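PDB 5VQE: beta-glucoside phosphorylase BglX from Unidentified, which probably cleaves beta-glucosides by phosphorolysis as a glycoside hydrolase family 3 enzyme, and here holds a 2-deoxy-2-fluoroglucose in its sugar pocket. Local coordinates for residues A[23-28]-A[349-354]; A[171-176]-A[223-228]; A[400-405]-A[467-472]. All blocks are in the same frame, centred on the assembly; numbering follows the deposited sequence.

Contact 1 of 3, residues A[23-28]-A[349-354]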
loop_
_atom_site.group_PDB
_atom_site.type_symbol
_atom_site.label_atom_id
_atom_site.label_comp_id
_atom_site.label_asym_id
_atom_site.label_seq_id
_atom_site.Cartn_x
_atom_site.Cartn_y
_atom_site.Cartn_z
ATOM N N GLN A 23 -6.625 -13.973 31.794
ATOM C CA GLN A 23 -6.355 -15.372 32.106
ATOM C C GLN A 23 -5.362 -15.973 31.124
ATOM O O GLN A 23 -4.466 -16.730 31.520
ATOM C CB GLN A 23 -7.657 -16.172 32.108
ATOM C CG GLN A 23 -8.542 -15.863 33.301
ATOM C CD GLN A 23 -9.820 -16.677 33.318
ATOM O OE1 GLN A 23 -10.156 -17.358 32.344
ATOM N NE2 GLN A 23 -10.545 -16.607 34.428
ATOM N N THR A 24 -5.518 -15.657 29.835
ATOM C CA THR A 24 -4.579 -16.134 28.824
ATOM C C THR A 24 -3.186 -15.575 29.073
ATOM O O THR A 24 -2.193 -16.314 29.053
ATOM C CB THR A 24 -5.063 -15.745 27.424
ATOM O OG1 THR A 24 -6.377 -16.278 27.197
ATOM C CG2 THR A 24 -4.113 -16.278 26.347
ATOM N N LEU A 25 -3.088 -14.259 29.283
ATOM C CA LEU A 25 -1.791 -13.642 29.550
ATOM C C LEU A 25 -1.068 -14.351 30.688
ATOM O O LEU A 25 0.111 -14.705 30.571
ATOM C CB LEU A 25 -1.979 -12.159 29.887
ATOM C CG LEU A 25 -0.705 -11.352 30.125
ATOM C CD1 LEU A 25 0.134 -11.276 28.847
ATOM C CD2 LEU A 25 -1.045 -9.953 30.625
ATOM N N VAL A 26 -1.762 -14.549 31.808
ATOM C CA VAL A 26 -1.133 -15.147 32.984
ATOM C C VAL A 26 -0.632 -16.551 32.683
ATOM O O VAL A 26 0.371 -16.997 33.256
ATOM C CB VAL A 26 -2.131 -15.132 34.159
ATOM C CG1 VAL A 26 -1.638 -15.995 35.314
ATOM C CG2 VAL A 26 -2.368 -13.699 34.613
ATOM N N SER A 27 -1.305 -17.270 31.787
ATOM C CA SER A 27 -0.954 -18.654 31.498
ATOM C C SER A 27 0.256 -18.793 30.580
ATOM O O SER A 27 0.752 -19.911 30.404
ATOM C CB SER A 27 -2.155 -19.373 30.868
ATOM O OG SER A 27 -2.283 -19.074 29.483
ATOM N N LEU A 28 0.742 -17.706 29.990
ATOM C CA LEU A 28 1.807 -17.795 29.003
ATOM C C LEU A 28 3.172 -17.710 29.674
ATOM O O LEU A 28 3.382 -16.901 30.582
ATOM C CB LEU A 28 1.668 -16.681 27.962
ATOM C CG LEU A 28 0.392 -16.718 27.112
ATOM C CD1 LEU A 28 0.321 -15.502 26.194
ATOM C CD2 LEU A 28 0.287 -17.999 26.292
ATOM N N ARG A 349 -2.351 -6.007 24.555
ATOM C CA ARG A 349 -2.978 -5.332 23.425
ATOM C C ARG A 349 -3.095 -6.255 22.217
ATOM O O ARG A 349 -4.023 -6.104 21.415
ATOM C CB ARG A 349 -2.196 -4.067 23.063
ATOM C CG ARG A 349 -2.643 -2.839 23.833
ATOM C CD ARG A 349 -2.168 -1.565 23.167
ATOM N NE ARG A 349 -2.779 -0.370 23.751
ATOM C CZ ARG A 349 -2.221 0.391 24.694
ATOM N NH1 ARG A 349 -1.033 0.093 25.192
ATOM N NH2 ARG A 349 -2.859 1.458 25.145
ATOM N N ILE A 350 -2.177 -7.212 22.076
ATOM C CA ILE A 350 -2.277 -8.208 21.012
ATOM C C ILE A 350 -3.453 -9.141 21.266
ATOM O O ILE A 350 -4.316 -9.344 20.405
ATOM C CB ILE A 350 -0.960 -8.998 20.907
ATOM C CG1 ILE A 350 0.190 -8.058 20.536
ATOM C CG2 ILE A 350 -1.094 -10.124 19.902
ATOM C CD1 ILE A 350 1.547 -8.676 20.678
ATOM N N LEU A 351 -3.489 -9.743 22.451
ATOM C CA LEU A 351 -4.596 -10.619 22.800
ATOM C C LEU A 351 -5.923 -9.883 22.763
ATOM O O LEU A 351 -6.944 -10.472 22.402
ATOM C CB LEU A 351 -4.362 -11.209 24.182
ATOM C CG LEU A 351 -3.176 -12.156 24.285
ATOM C CD1 LEU A 351 -2.895 -12.476 25.745
ATOM C CD2 LEU A 351 -3.452 -13.411 23.500
ATOM N N GLY A 352 -5.928 -8.598 23.119
ATOM C CA GLY A 352 -7.171 -7.849 23.104
ATOM C C GLY A 352 -7.759 -7.710 21.713
ATOM O O GLY A 352 -8.981 -7.696 21.544
ATOM N N MET A 353 -6.904 -7.591 20.695
ATOM C CA MET A 353 -7.432 -7.516 19.337
ATOM C C MET A 353 -7.949 -8.874 18.885
ATOM O O MET A 353 -8.926 -8.949 18.132
ATOM C CB MET A 353 -6.366 -6.982 18.374
ATOM C CG MET A 353 -6.216 -5.459 18.424
ATOM S SD MET A 353 -7.688 -4.618 17.804
ATOM C CE MET A 353 -7.547 -2.967 18.512
ATOM N N LYS A 354 -7.309 -9.954 19.345
ATOM C CA LYS A 354 -7.803 -11.292 19.052
ATOM C C LYS A 354 -9.161 -11.521 19.699
ATOM O O LYS A 354 -10.060 -12.104 19.081
ATOM C CB LYS A 354 -6.772 -12.319 19.517
ATOM C CG LYS A 354 -5.487 -12.228 18.708
ATOM C CD LYS A 354 -4.396 -13.169 19.183
ATOM C CE LYS A 354 -3.125 -12.957 18.369
ATOM N NZ LYS A 354 -2.101 -14.027 18.506
#

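Contact 2 of 3, residues A[171-176]-A[223-228]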
loop_
_atom_site.group_PDB
_atom_site.type_symbol
_atom_site.label_atom_id
_atom_site.label_comp_id
_atom_site.label_asym_id
_atom_site.label_seq_id
_atom_site.Cartn_x
_atom_site.Cartn_y
_atom_site.Cartn_z
ATOM N N ARG A 171 -8.756 15.443 1.861
ATOM C CA ARG A 171 -9.216 14.321 1.046
ATOM C C ARG A 171 -8.672 12.998 1.582
ATOM O O ARG A 171 -9.384 11.986 1.602
ATOM C CB ARG A 171 -8.816 14.528 -0.419
ATOM C CG ARG A 171 -9.314 13.426 -1.337
ATOM C CD ARG A 171 -9.112 13.711 -2.833
ATOM N NE ARG A 171 -9.772 14.939 -3.282
ATOM C CZ ARG A 171 -9.154 16.082 -3.571
ATOM N NH1 ARG A 171 -7.834 16.193 -3.474
ATOM N NH2 ARG A 171 -9.863 17.129 -3.975
ATOM N N ILE A 172 -7.415 12.988 2.031
ATOM C CA ILE A 172 -6.854 11.786 2.642
ATOM C C ILE A 172 -7.719 11.340 3.813
ATOM O O ILE A 172 -8.032 10.150 3.956
ATOM C CB ILE A 172 -5.398 12.034 3.076
ATOM C CG1 ILE A 172 -4.520 12.286 1.844
ATOM C CG2 ILE A 172 -4.852 10.847 3.858
ATOM C CD1 ILE A 172 -3.229 13.028 2.148
ATOM N N ILE A 173 -8.105 12.289 4.680
ATOM C CA ILE A 173 -8.942 11.961 5.833
ATOM C C ILE A 173 -10.268 11.366 5.371
ATOM O O ILE A 173 -10.710 10.332 5.885
ATOM C CB ILE A 173 -9.152 13.209 6.716
ATOM C CG1 ILE A 173 -7.828 13.618 7.378
ATOM C CG2 ILE A 173 -10.226 12.974 7.771
ATOM C CD1 ILE A 173 -7.853 14.977 8.073
ATOM N N ARG A 174 -10.924 12.010 4.396
ATOM C CA ARG A 174 -12.211 11.510 3.903
ATOM C C ARG A 174 -12.078 10.090 3.371
ATOM O O ARG A 174 -12.870 9.200 3.709
ATOM C CB ARG A 174 -12.756 12.401 2.780
ATOM C CG ARG A 174 -13.139 13.800 3.154
ATOM C CD ARG A 174 -14.076 14.404 2.100
ATOM N NE ARG A 174 -13.456 14.667 0.798
ATOM C CZ ARG A 174 -12.702 15.731 0.522
ATOM N NH1 ARG A 174 -12.429 16.633 1.466
ATOM N NH2 ARG A 174 -12.206 15.889 -0.699
ATOM N N MET A 175 -11.090 9.875 2.508
ATOM C CA MET A 175 -10.955 8.602 1.815
ATOM C C MET A 175 -10.546 7.494 2.775
ATOM O O MET A 175 -11.072 6.378 2.710
ATOM C CB MET A 175 -9.934 8.746 0.686
ATOM C CG MET A 175 -10.346 9.725 -0.406
ATOM S SD MET A 175 -11.586 8.984 -1.475
ATOM C CE MET A 175 -12.119 10.386 -2.477
ATOM N N ALA A 176 -9.603 7.783 3.669
ATOM C CA ALA A 176 -9.133 6.760 4.598
ATOM C C ALA A 176 -10.229 6.346 5.574
ATOM O O ALA A 176 -10.359 5.163 5.904
ATOM C CB ALA A 176 -7.908 7.267 5.353
ATOM N N TYR A 223 0.451 15.996 8.943
ATOM C CA TYR A 223 0.420 14.590 9.352
ATOM C C TYR A 223 -0.295 14.411 10.687
ATOM O O TYR A 223 -1.130 13.511 10.840
ATOM C CB TYR A 223 1.843 14.028 9.421
ATOM C CG TYR A 223 2.440 13.839 8.055
ATOM C CD1 TYR A 223 2.251 12.657 7.348
ATOM C CD2 TYR A 223 3.159 14.858 7.444
ATOM C CE1 TYR A 223 2.786 12.493 6.078
ATOM C CE2 TYR A 223 3.693 14.694 6.177
ATOM C CZ TYR A 223 3.499 13.511 5.504
ATOM O OH TYR A 223 4.028 13.352 4.242
ATOM N N GLY A 224 0.021 15.251 11.671
ATOM C CA GLY A 224 -0.620 15.118 12.969
ATOM C C GLY A 224 -2.130 15.263 12.890
ATOM O O GLY A 224 -2.870 14.533 13.553
ATOM N N ARG A 225 -2.606 16.193 12.061
ATOM C CA ARG A 225 -4.043 16.357 11.876
ATOM C C ARG A 225 -4.682 15.091 11.322
ATOM O O ARG A 225 -5.769 14.697 11.755
ATOM C CB ARG A 225 -4.308 17.533 10.942
ATOM C CG ARG A 225 -5.777 17.837 10.711
ATOM C CD ARG A 225 -5.926 19.036 9.786
ATOM N NE ARG A 225 -7.308 19.253 9.370
ATOM C CZ ARG A 225 -8.210 19.928 10.081
ATOM N NH1 ARG A 225 -7.886 20.452 11.254
ATOM N NH2 ARG A 225 -9.442 20.073 9.622
ATOM N N ILE A 226 -4.023 14.444 10.361
ATOM C CA ILE A 226 -4.567 13.227 9.759
ATOM C C ILE A 226 -4.567 12.085 10.767
ATOM O O ILE A 226 -5.581 11.398 10.956
ATOM C CB ILE A 226 -3.770 12.857 8.495
ATOM C CG1 ILE A 226 -3.862 13.981 7.461
ATOM C CG2 ILE A 226 -4.279 11.547 7.905
ATOM C CD1 ILE A 226 -2.958 13.777 6.276
ATOM N N TYR A 227 -3.428 11.846 11.417
ATOM C CA TYR A 227 -3.379 10.774 12.407
ATOM C C TYR A 227 -4.430 10.980 13.493
ATOM O O TYR A 227 -5.152 10.042 13.849
ATOM C CB TYR A 227 -1.967 10.660 12.988
ATOM C CG TYR A 227 -1.111 9.805 12.090
ATOM C CD1 TYR A 227 -0.325 10.372 11.095
ATOM C CD2 TYR A 227 -1.147 8.417 12.192
ATOM C CE1 TYR A 227 0.422 9.583 10.249
ATOM C CE2 TYR A 227 -0.395 7.622 11.351
ATOM C CZ TYR A 227 0.375 8.205 10.380
ATOM O OH TYR A 227 1.107 7.410 9.539
ATOM N N GLN A 228 -4.567 12.209 14.000
ATOM C CA GLN A 228 -5.586 12.472 15.011
ATOM C C GLN A 228 -6.978 12.128 14.496
ATOM O O GLN A 228 -7.785 11.538 15.222
ATOM C CB GLN A 228 -5.523 13.933 15.469
ATOM C CG GLN A 228 -4.352 14.227 16.398
ATOM C CD GLN A 228 -4.300 15.678 16.840
ATOM O OE1 GLN A 228 -4.156 16.587 16.020
ATOM N NE2 GLN A 228 -4.425 15.900 18.138
#

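Contact 3 of 3, residues A[400-405]-A[467-472]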
loop_
_atom_site.group_PDB
_atom_site.type_symbol
_atom_site.label_atom_id
_atom_site.label_comp_id
_atom_site.label_asym_id
_atom_site.label_seq_id
_atom_site.Cartn_x
_atom_site.Cartn_y
_atom_site.Cartn_z
ATOM N N LYS A 400 -5.390 20.909 -30.543
ATOM C CA LYS A 400 -6.718 21.190 -31.082
ATOM C C LYS A 400 -7.171 20.092 -32.034
ATOM O O LYS A 400 -6.460 19.726 -32.975
ATOM C CB LYS A 400 -6.720 22.543 -31.804
ATOM N N GLY A 401 -8.364 19.566 -31.782
ATOM C CA GLY A 401 -8.950 18.570 -32.647
ATOM C C GLY A 401 -8.447 17.158 -32.457
ATOM O O GLY A 401 -8.903 16.263 -33.177
ATOM N N LEU A 402 -7.530 16.912 -31.516
ATOM C CA LEU A 402 -7.017 15.556 -31.338
ATOM C C LEU A 402 -8.123 14.620 -30.875
ATOM O O LEU A 402 -8.407 13.604 -31.515
ATOM C CB LEU A 402 -5.868 15.543 -30.330
ATOM C CG LEU A 402 -4.819 14.440 -30.509
ATOM C CD1 LEU A 402 -4.073 14.222 -29.202
ATOM C CD2 LEU A 402 -5.403 13.132 -30.987
ATOM N N LEU A 403 -8.755 14.949 -29.732
ATOM C CA LEU A 403 -9.797 14.124 -29.150
ATOM C C LEU A 403 -11.174 14.592 -29.617
ATOM O O LEU A 403 -11.385 15.788 -29.832
ATOM C CB LEU A 403 -9.721 14.180 -27.627
ATOM C CG LEU A 403 -8.365 13.774 -27.039
ATOM C CD1 LEU A 403 -8.375 13.839 -25.517
ATOM C CD2 LEU A 403 -7.951 12.379 -27.508
ATOM N N PRO A 404 -12.134 13.672 -29.806
ATOM C CA PRO A 404 -11.951 12.225 -29.664
ATOM C C PRO A 404 -11.185 11.610 -30.833
ATOM O O PRO A 404 -11.261 12.115 -31.957
ATOM C CB PRO A 404 -13.385 11.695 -29.622
ATOM C CG PRO A 404 -14.169 12.684 -30.391
ATOM C CD PRO A 404 -13.531 14.013 -30.139
ATOM N N LEU A 405 -10.459 10.529 -30.564
ATOM C CA LEU A 405 -9.735 9.832 -31.618
ATOM C C LEU A 405 -10.706 9.193 -32.605
ATOM O O LEU A 405 -11.819 8.789 -32.247
ATOM C CB LEU A 405 -8.825 8.763 -31.023
ATOM C CG LEU A 405 -7.779 9.264 -30.028
ATOM C CD1 LEU A 405 -6.968 8.092 -29.510
ATOM C CD2 LEU A 405 -6.863 10.299 -30.675
ATOM N N THR A 467 2.953 7.240 -40.285
ATOM C CA THR A 467 2.463 7.391 -38.919
ATOM C C THR A 467 1.583 8.624 -38.808
ATOM O O THR A 467 2.002 9.730 -39.160
ATOM C CB THR A 467 3.620 7.510 -37.922
ATOM O OG1 THR A 467 4.688 6.653 -38.330
ATOM C CG2 THR A 467 3.146 7.117 -36.536
ATOM N N ASP A 468 0.372 8.427 -38.296
ATOM C CA ASP A 468 -0.542 9.524 -38.031
ATOM C C ASP A 468 -0.587 9.920 -36.560
ATOM O O ASP A 468 -0.966 11.059 -36.254
ATOM C CB ASP A 468 -1.945 9.138 -38.518
ATOM C CG ASP A 468 -1.950 8.752 -39.992
ATOM O OD1 ASP A 468 -1.603 9.615 -40.820
ATOM O OD2 ASP A 468 -2.253 7.585 -40.318
ATOM N N LEU A 469 -0.184 9.030 -35.653
ATOM C CA LEU A 469 -0.319 9.285 -34.221
ATOM C C LEU A 469 0.628 8.380 -33.439
ATOM O O LEU A 469 0.731 7.184 -33.731
ATOM C CB LEU A 469 -1.770 9.052 -33.779
ATOM C CG LEU A 469 -2.084 9.136 -32.279
ATOM C CD1 LEU A 469 -1.935 10.559 -31.756
ATOM C CD2 LEU A 469 -3.499 8.604 -32.027
ATOM N N PHE A 470 1.315 8.956 -32.454
ATOM C CA PHE A 470 2.030 8.204 -31.432
ATOM C C PHE A 470 1.142 8.130 -30.197
ATOM O O PHE A 470 0.582 9.149 -29.781
ATOM C CB PHE A 470 3.351 8.886 -31.042
ATOM C CG PHE A 470 4.504 8.630 -31.978
ATOM C CD1 PHE A 470 5.230 7.450 -31.912
ATOM C CD2 PHE A 470 4.897 9.599 -32.883
ATOM C CE1 PHE A 470 6.316 7.231 -32.753
ATOM C CE2 PHE A 470 5.984 9.389 -33.730
ATOM C CZ PHE A 470 6.687 8.204 -33.667
ATOM N N ILE A 471 1.037 6.947 -29.595
ATOM C CA ILE A 471 0.406 6.790 -28.288
ATOM C C ILE A 471 1.402 6.135 -27.344
ATOM O O ILE A 471 1.998 5.107 -27.685
ATOM C CB ILE A 471 -0.890 5.963 -28.351
ATOM C CG1 ILE A 471 -1.892 6.622 -29.306
ATOM C CG2 ILE A 471 -1.485 5.849 -26.935
ATOM C CD1 ILE A 471 -3.268 5.958 -29.329
ATOM N N TYR A 472 1.566 6.720 -26.153
ATOM C CA TYR A 472 2.419 6.158 -25.107
ATOM C C TYR A 472 1.589 5.491 -24.013
ATOM O O TYR A 472 0.627 6.078 -23.506
ATOM C CB TYR A 472 3.309 7.241 -24.494
ATOM C CG TYR A 472 4.460 7.601 -25.397
ATOM C CD1 TYR A 472 4.270 8.412 -26.498
ATOM C CD2 TYR A 472 5.727 7.096 -25.167
ATOM C CE1 TYR A 472 5.311 8.724 -27.340
ATOM C CE2 TYR A 472 6.777 7.405 -26.004
ATOM C CZ TYR A 472 6.560 8.222 -27.089
ATOM O OH TYR A 472 7.601 8.531 -27.938
#

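Contact 1 of 3, residues A[23-28]-A[349-354]
Within 349-354, Leu351 alone meets residues 23-28, and its two methyls divide the work. CD1 reaches farthest: with CG beside the backbone N (chi1 -66°) and CD1 anti to CA (chi2 170°), the side chain is extended straight at the other helix. Leu351 CD1 lies 4.0 Å from Thr24 CG2, 4.3 Å from Leu25 CB and, against the helix backbone, 4.0 Å from Leu25 N; the CD1 atoms of Leu28 and Leu351 meet more loosely at 4.4 Å. The second branch, Leu351 CD2, sits 4.1 Å from Thr24 CG2, so this methyl faces both tines of the leucine fork.

The arrangement joins helix 15-27 to helix 340-356, which comes after strand 316-317 and helix 322-335 in the TIM-barrel-type domain. Leu25 reaches Asp344 and Val347 further back on it. Trp20 and Val21 of the first helix and Gln36 of helix 30-36 also touch Leu351.

No hydrogen bond crosses between the segments; polar groups bond within the helix or elsewhere. Thr24 turns CG2 to the leucine while OG1 bonds to Trp20 O. Ser27 OG bonds to Thr24 O over 2.8 Å, at a C=O...O angle of 124°. Lys354 NZ is held by Gly60 O, Pro86 O and Gln36 OE1.

Contact 2 of 3, residues A[171-176]-A[223-228]
Arg225 NE forms a salt bridge with Glu170 OE2, one residue ahead of segment 171-176, and this ties the two helices at the edge of an otherwise apolar contact. The aliphatic part of the same side chain is used as well: Arg225 CG lies 4.4 Å from Ile173 CD1. That methyl also rests 4.2 Å from the carbonyl oxygen Arg225 O, a packing contact without a hydrogen bond.

Inward of the arginine, Ile226 stands between Ile172 and Ile173. Its CG1 meets CG1 of Ile173 at 4.0 Å, the two side chains running at a slant to each other; its CG2 approaches CG2 of Ile172 at 4.1 Å, where the side chains cross at nearly a right angle. In Ile226, CG1 lies beside the backbone N (chi1 -61°) and CG2 opposite it, which fits CG2 between Ile172 CG2 and Ile173 CG1.

Helices 169-184 and 216-232 are consecutive outer helices of the TIM-barrel-type domain, with strands 191-195 and 210-211 between them in sequence. Their local axes approach to 9.9 Å and run nearly parallel, crossing at -21°. Ile151 adds to the cover over Ile226. On another side of helix 169-184, Arg171 NE and Arg174 NH2 both form salt bridges with Asp120 OD1.

Contact 3 of 3, residues A[400-405]-A[467-472]
Leu405 and Leu469 press methyl against methyl, CD2 to CD2 at 4.0 Å, with the two side chains crossing at about a right angle. The strand offers a ridge: Leu469 and Ile471 stand two residues apart, and CD2 of Leu469 lies 3.8 Å from CD1 of Ile471. Leu469 CD2 is a bump seated in the notch of the Leu405 fork, since it also lies 4.3 Å from Leu405 CD1. That second tine, Leu405 CD1, then goes on to the other end of the ridge, 4.3 Å from Ile471 CD1.

In Leu469, CG is anti to the backbone N (chi1 174°), a setting that carries the branched end out toward the two loop leucines. The second branch completes the fit, since Leu469 CD1 meets Leu402 CD2 at a looser 4.4 Å. The forks of Leu405 and Leu469 each engage two residues across the contact.

The strand belongs to the six-stranded mixed sheet of the C-terminal alpha/beta domain, where 469-475 runs parallel to its neighbours 412-419 and 506-510. Loop 400-405 links edge strand 393-397 to strand 412-419 and passes over one face of this sheet. Leu507 and Phe443 also touch Leu405, while Phe434 and Leu438 of helix 429-441 pack on Ile471. The loop is anchored by a backbone hydrogen bond between Leu405 and Leu544, and Lys409 NZ bonds to the carbonyl oxygens of Gly401, Leu402 and Pro404.

Overall arrangement
Contacts 1 and 2 belong to the barrel-type domain and contact 3 to the C-terminal sheet domain. Contact 2 falls within the chain span bracketed by contact 1, their centres 31 Å apart and nearest atoms about 14 Å apart, whereas contact 3 follows both in sequence. Contacts 1 and 3 lie on opposite sides of the chain's centre, 63 Å between centres; for contacts 2 and 3 it is 39 Å between centres and about 22 Å between nearest atoms. None of the contact segments contributes a residue to the fluoroglucose pocket. Contact 2 is tied to it through the strands: Lys193 and His194 sit on strand 191-195 between its helices, and Met239 on strand 237-244 after them.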